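Local coordinates for hemolysin-related protein (Vibrio cholerae serotype O1, PDB 6MLT), which probably serves as a secreted adhesin of the biofilm matrix, binding metal ions and, through its beta-prism lectin region, probably carbohydrate, at residues 55-60 with 536-541; 513-518 with 553-558. One frame throughout, in Å; residues are numbered along the deposited sequence.

Contact 1. Residues 55-60 with 536-541. With CA (calcium ion), chain C.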
loop_
_atom_site.group_PDB
_atom_site.type_symbol
_atom_site.label_atom_id
_atom_site.label_comp_id
_atom_site.label_asym_id
_atom_site.label_seq_id
_atom_site.Cartn_x
_atom_site.Cartn_y
_atom_site.Cartn_z
ATOM N N ALA A 55 -19.170 10.848 3.767
ATOM C CA ALA A 55 -18.962 9.439 4.073
ATOM C C ALA A 55 -19.366 9.130 5.509
ATOM O O ALA A 55 -19.261 9.969 6.408
ATOM C CB ALA A 55 -17.502 9.052 3.847
ATOM N N ASP A 56 -19.815 7.899 5.718
ATOM C CA ASP A 56 -20.421 7.462 6.964
ATOM C C ASP A 56 -19.595 6.354 7.598
ATOM O O ASP A 56 -18.647 5.837 7.003
ATOM C CB ASP A 56 -21.846 7.008 6.691
ATOM C CG ASP A 56 -22.636 8.084 5.999
ATOM O OD1 ASP A 56 -22.749 9.176 6.595
ATOM O OD2 ASP A 56 -23.087 7.867 4.852
ATOM N N ILE A 57 -19.958 6.003 8.828
ATOM C CA ILE A 57 -19.204 5.049 9.632
ATOM C C ILE A 57 -20.079 3.826 9.893
ATOM O O ILE A 57 -21.256 3.960 10.248
ATOM C CB ILE A 57 -18.724 5.683 10.952
ATOM C CG1 ILE A 57 -17.565 6.660 10.695
ATOM C CG2 ILE A 57 -18.258 4.611 11.936
ATOM C CD1 ILE A 57 -17.950 7.988 10.134
ATOM N N ILE A 58 -19.501 2.640 9.720
ATOM C CA ILE A 58 -20.148 1.377 10.058
ATOM C C ILE A 58 -19.374 0.727 11.197
ATOM O O ILE A 58 -18.151 0.558 11.108
ATOM C CB ILE A 58 -20.217 0.429 8.851
ATOM C CG1 ILE A 58 -21.113 1.016 7.763
ATOM C CG2 ILE A 58 -20.748 -0.950 9.289
ATOM C CD1 ILE A 58 -20.957 0.331 6.418
ATOM N N VAL A 59 -20.096 0.340 12.249
ATOM C CA VAL A 59 -19.532 -0.349 13.402
ATOM C C VAL A 59 -20.479 -1.473 13.802
ATOM O O VAL A 59 -21.628 -1.541 13.359
ATOM C CB VAL A 59 -19.289 0.603 14.594
ATOM C CG1 VAL A 59 -18.243 1.636 14.232
ATOM C CG2 VAL A 59 -20.578 1.282 15.012
ATOM N N VAL A 60 -19.975 -2.364 14.651
ATOM C CA VAL A 60 -20.763 -3.435 15.249
ATOM C C VAL A 60 -20.748 -3.216 16.757
ATOM O O VAL A 60 -19.673 -3.135 17.362
ATOM C CB VAL A 60 -20.211 -4.822 14.884
ATOM C CG1 VAL A 60 -21.131 -5.916 15.421
ATOM C CG2 VAL A 60 -20.027 -4.952 13.358
ATOM N N SER A 536 -11.251 13.605 9.306
ATOM C CA SER A 536 -11.768 13.256 10.621
ATOM C C SER A 536 -11.002 12.049 11.154
ATOM O O SER A 536 -10.592 11.167 10.390
ATOM C CB SER A 536 -13.257 12.914 10.568
ATOM O OG SER A 536 -14.018 13.960 9.998
ATOM N N LEU A 537 -10.813 12.023 12.470
ATOM C CA LEU A 537 -10.163 10.924 13.176
ATOM C C LEU A 537 -11.230 10.133 13.930
ATOM O O LEU A 537 -11.864 10.664 14.851
ATOM C CB LEU A 537 -9.113 11.454 14.147
ATOM C CG LEU A 537 -8.586 10.479 15.206
ATOM C CD1 LEU A 537 -7.924 9.273 14.559
ATOM C CD2 LEU A 537 -7.617 11.186 16.144
ATOM N N ILE A 538 -11.407 8.868 13.554
ATOM C CA ILE A 538 -12.500 8.023 14.038
ATOM C C ILE A 538 -11.919 6.910 14.900
ATOM O O ILE A 538 -11.006 6.199 14.462
ATOM C CB ILE A 538 -13.297 7.423 12.868
ATOM C CG1 ILE A 538 -13.834 8.530 11.954
ATOM C CG2 ILE A 538 -14.452 6.547 13.390
ATOM C CD1 ILE A 538 -13.698 8.229 10.483
ATOM N N MET A 539 -12.477 6.719 16.099
ATOM C CA MET A 539 -12.029 5.645 16.972
ATOM C C MET A 539 -13.211 5.058 17.732
ATOM O O MET A 539 -14.221 5.728 17.971
ATOM C CB MET A 539 -10.953 6.128 17.958
ATOM C CG MET A 539 -11.418 7.162 18.954
ATOM S SD MET A 539 -10.038 7.910 19.853
ATOM C CE MET A 539 -9.302 8.905 18.556
ATOM N N VAL A 540 -13.071 3.794 18.112
ATOM C CA VAL A 540 -14.120 3.073 18.822
ATOM C C VAL A 540 -13.682 2.859 20.263
ATOM O O VAL A 540 -12.487 2.834 20.573
ATOM C CB VAL A 540 -14.447 1.738 18.119
ATOM C CG1 VAL A 540 -14.813 1.994 16.666
ATOM C CG2 VAL A 540 -13.267 0.770 18.216
ATOM N N ALA A 541 -14.663 2.714 21.151
ATOM C CA ALA A 541 -14.388 2.648 22.575
ATOM C C ALA A 541 -15.366 1.707 23.259
ATOM O O ALA A 541 -16.494 1.497 22.794
ATOM C CB ALA A 541 -14.469 4.031 23.229
HETATM CA CA CA C . -23.545 10.292 4.572
HETATM O O HOH W 1 -24.145 11.753 6.308
HETATM O O HOH W 2 -23.424 9.434 2.197
#
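Ile57 and Val59 meet Ile538 and Val540 in the hydrophobic seam between two adjacent blades of the beta-propeller, next to a calcium site. The two strands run the same way in facing sheets, with the CA atoms of Ile57 and Ile538 8.6 Å apart, and contact is made by side chains alone. The isoleucines reach toward each other tip to tip: CG1 of Ile57 lies 4.1 Å from CG2 of Ile538. Two residues on, CG1 of Val59 touches CG1 of Val540 at 4.2 Å, giving a second buried apolar contact in the same register.

Asp56 projects from the opposite face of its strand. The Asp56 carboxylate holds the calcium ion through both oxygens, OD1 at 2.4 Å and OD2 at 2.5 Å, while Asn41, Asp43, the carbonyl of Val54 and two waters complete the shell. Backbone N-H groups of Gly78 and Leu40 also bind these oxygens, which fixes the carboxylate's rotation.

Around the seam, Val37 of strand 36-38 packs on Ile538, and Val554 and Val556 of strand 553-559 pack on Val59 and Ile538. A backbone hydrogen bond between Ala55 and Leu529, in the loop after strand 525-527, adds a polar link between the blades.

Contact 2. Residues 513-518 with 553-558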
loop_
_atom_site.group_PDB
_atom_site.type_symbol
_atom_site.label_atom_id
_atom_site.label_comp_id
_atom_site.label_asym_id
_atom_site.label_seq_id
_atom_site.Cartn_x
_atom_site.Cartn_y
_atom_site.Cartn_z
ATOM N N ILE A 513 -5.446 11.193 23.329
ATOM C CA ILE A 513 -6.894 11.301 23.464
ATOM C C ILE A 513 -7.355 10.188 24.389
ATOM O O ILE A 513 -7.045 9.016 24.143
ATOM C CB ILE A 513 -7.597 11.198 22.097
ATOM C CG1 ILE A 513 -7.283 12.432 21.248
ATOM C CG2 ILE A 513 -9.109 11.019 22.264
ATOM C CD1 ILE A 513 -7.745 12.328 19.802
ATOM N N ALA A 514 -8.089 10.545 25.442
ATOM C CA ALA A 514 -8.646 9.539 26.335
ATOM C C ALA A 514 -9.667 8.696 25.579
ATOM O O ALA A 514 -10.641 9.228 25.037
ATOM C CB ALA A 514 -9.291 10.208 27.548
ATOM N N ASN A 515 -9.444 7.386 25.552
ATOM C CA ASN A 515 -10.284 6.467 24.786
ATOM C C ASN A 515 -9.968 5.059 25.262
ATOM O O ASN A 515 -8.827 4.603 25.118
ATOM C CB ASN A 515 -10.016 6.616 23.286
ATOM C CG ASN A 515 -11.047 5.906 22.425
ATOM O OD1 ASN A 515 -12.188 6.351 22.310
ATOM N ND2 ASN A 515 -10.640 4.806 21.803
ATOM N N SER A 516 -10.956 4.375 25.837
ATOM C CA SER A 516 -10.712 3.101 26.499
ATOM C C SER A 516 -11.152 1.921 25.640
ATOM O O SER A 516 -12.051 2.030 24.799
ATOM C CB SER A 516 -11.427 3.030 27.850
ATOM O OG SER A 516 -12.827 3.227 27.724
ATOM N N SER A 517 -10.509 0.779 25.881
ATOM C CA SER A 517 -10.879 -0.471 25.230
ATOM C C SER A 517 -10.251 -1.646 25.965
ATOM O O SER A 517 -9.107 -1.557 26.431
ATOM C CB SER A 517 -10.440 -0.485 23.760
ATOM O OG SER A 517 -10.797 -1.721 23.152
ATOM N N GLY A 518 -11.000 -2.748 26.060
ATOM C CA GLY A 518 -10.389 -4.016 26.427
ATOM C C GLY A 518 -9.326 -4.444 25.438
ATOM O O GLY A 518 -8.407 -5.188 25.802
ATOM N N GLY A 553 -18.514 3.587 22.629
ATOM C CA GLY A 553 -19.203 3.961 21.407
ATOM C C GLY A 553 -18.218 4.327 20.312
ATOM O O GLY A 553 -17.222 3.628 20.092
ATOM N N VAL A 554 -18.506 5.430 19.631
ATOM C CA VAL A 554 -17.703 5.914 18.509
ATOM C C VAL A 554 -17.437 7.393 18.736
ATOM O O VAL A 554 -18.372 8.162 18.991
ATOM C CB VAL A 554 -18.409 5.691 17.157
ATOM C CG1 VAL A 554 -17.542 6.205 16.004
ATOM C CG2 VAL A 554 -18.736 4.217 16.959
ATOM N N PHE A 555 -16.176 7.786 18.619
ATOM C CA PHE A 555 -15.752 9.151 18.886
ATOM C C PHE A 555 -14.961 9.652 17.691
ATOM O O PHE A 555 -14.024 8.988 17.237
ATOM C CB PHE A 555 -14.939 9.219 20.186
ATOM C CG PHE A 555 -15.770 8.924 21.400
ATOM C CD1 PHE A 555 -16.171 7.629 21.678
ATOM C CD2 PHE A 555 -16.210 9.944 22.221
ATOM C CE1 PHE A 555 -16.976 7.358 22.772
ATOM C CE2 PHE A 555 -17.014 9.675 23.311
ATOM C CZ PHE A 555 -17.394 8.382 23.584
ATOM N N VAL A 556 -15.368 10.803 17.168
ATOM C CA VAL A 556 -14.800 11.371 15.956
ATOM C C VAL A 556 -14.244 12.743 16.296
ATOM O O VAL A 556 -14.950 13.578 16.869
ATOM C CB VAL A 556 -15.845 11.457 14.829
ATOM C CG1 VAL A 556 -15.249 12.090 13.574
ATOM C CG2 VAL A 556 -16.385 10.062 14.518
ATOM N N TYR A 557 -12.987 12.974 15.924
ATOM C CA TYR A 557 -12.272 14.195 16.237
ATOM C C TYR A 557 -11.850 14.890 14.953
ATOM O O TYR A 557 -11.798 14.284 13.881
ATOM C CB TYR A 557 -11.039 13.897 17.096
ATOM C CG TYR A 557 -11.396 13.291 18.436
ATOM C CD1 TYR A 557 -11.617 11.924 18.574
ATOM C CD2 TYR A 557 -11.548 14.095 19.557
ATOM C CE1 TYR A 557 -11.954 11.377 19.802
ATOM C CE2 TYR A 557 -11.884 13.561 20.776
ATOM C CZ TYR A 557 -12.084 12.205 20.898
ATOM O OH TYR A 557 -12.429 11.686 22.128
ATOM N N GLU A 558 -11.528 16.170 15.088
ATOM C CA GLU A 558 -11.022 16.975 13.990
ATOM C C GLU A 558 -9.923 17.880 14.523
ATOM O O GLU A 558 -9.761 18.054 15.735
ATOM C CB GLU A 558 -12.143 17.793 13.343
ATOM C CG GLU A 558 -12.865 18.717 14.307
ATOM C CD GLU A 558 -13.950 19.524 13.626
ATOM O OE1 GLU A 558 -13.647 20.179 12.608
ATOM O OE2 GLU A 558 -15.103 19.494 14.100
HETATM O O HOH W 3 -12.288 9.162 22.854
#
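Ile513 lies lengthwise over one face of the Tyr557 ring, the two side chains passing antiparallel. The CD1 methyl of Ile513 sits 4.0 Å from the centroid of the Tyr557 ring and only 11° off its normal, a CH-pi contact near the ring centre. On the same face, CG2 of Ile513 approaches the hydroxyl end, 3.5 Å from CZ of Tyr557, so the two branches of the isoleucine follow the long axis of the ring. With chi1 at -68°, CG2 is anti to the backbone N and falls over the hydroxyl end, while the extended CG1-CD1 arm (chi2 171°) carries the CD1 methyl over the ring centre.

At its edge the tyrosine turns polar. OH of Tyr557 donates to a water 2.6 Å away that lies in the ring plane, and this water donates in turn to the carbonyl O of Ala514 at 2.7 Å and to OD1 of Asn515 at 2.9 Å. Three bonds therefore grip one water, which joins the tyrosine to the end of strand 509-514 without a direct bond between the protein groups. Asn515 has its CG anti to the backbone N, which brings the amide end nearer the facing strand than its first bond would suggest; OD1 comes obliquely to the Phe555 ring, 4.2 Å from CD1 of Phe555, while ND2 donates to the carbonyl of Val540.

The contact joins the last strand of one propeller blade, 509-514, to strand 553-559 of the next. Asn515 also packs on Met539 and Ala541 of strand 536-541, and Ile513 reaches Leu537 there. Along the other edge of strand 553-559 runs strand 13-19 from the N-terminus, with Leu15 against Tyr557 and Thr13 against Ile513.

In the fold
The two contacts flank the same four-stranded blade, whose neighbouring strands 536-541 and 553-559 each supply one segment. Contact 1 packs this blade against the one built round strand 56-63, and contact 2 packs it against the blade ending in strand 509-514. Strand 13-19 completes the shared blade from the other end of the chain, a closure familiar in beta-propellers. Contact 1 is wholly buried and aliphatic, with its charge kept on the far face at calcium; contact 2 is partly exposed and mixes an aromatic face with a water bridge. They are joined through backbone pairing of the shared strands, including a probable hydrogen bond of Leu537 O with Tyr557 N at 2.8 Å.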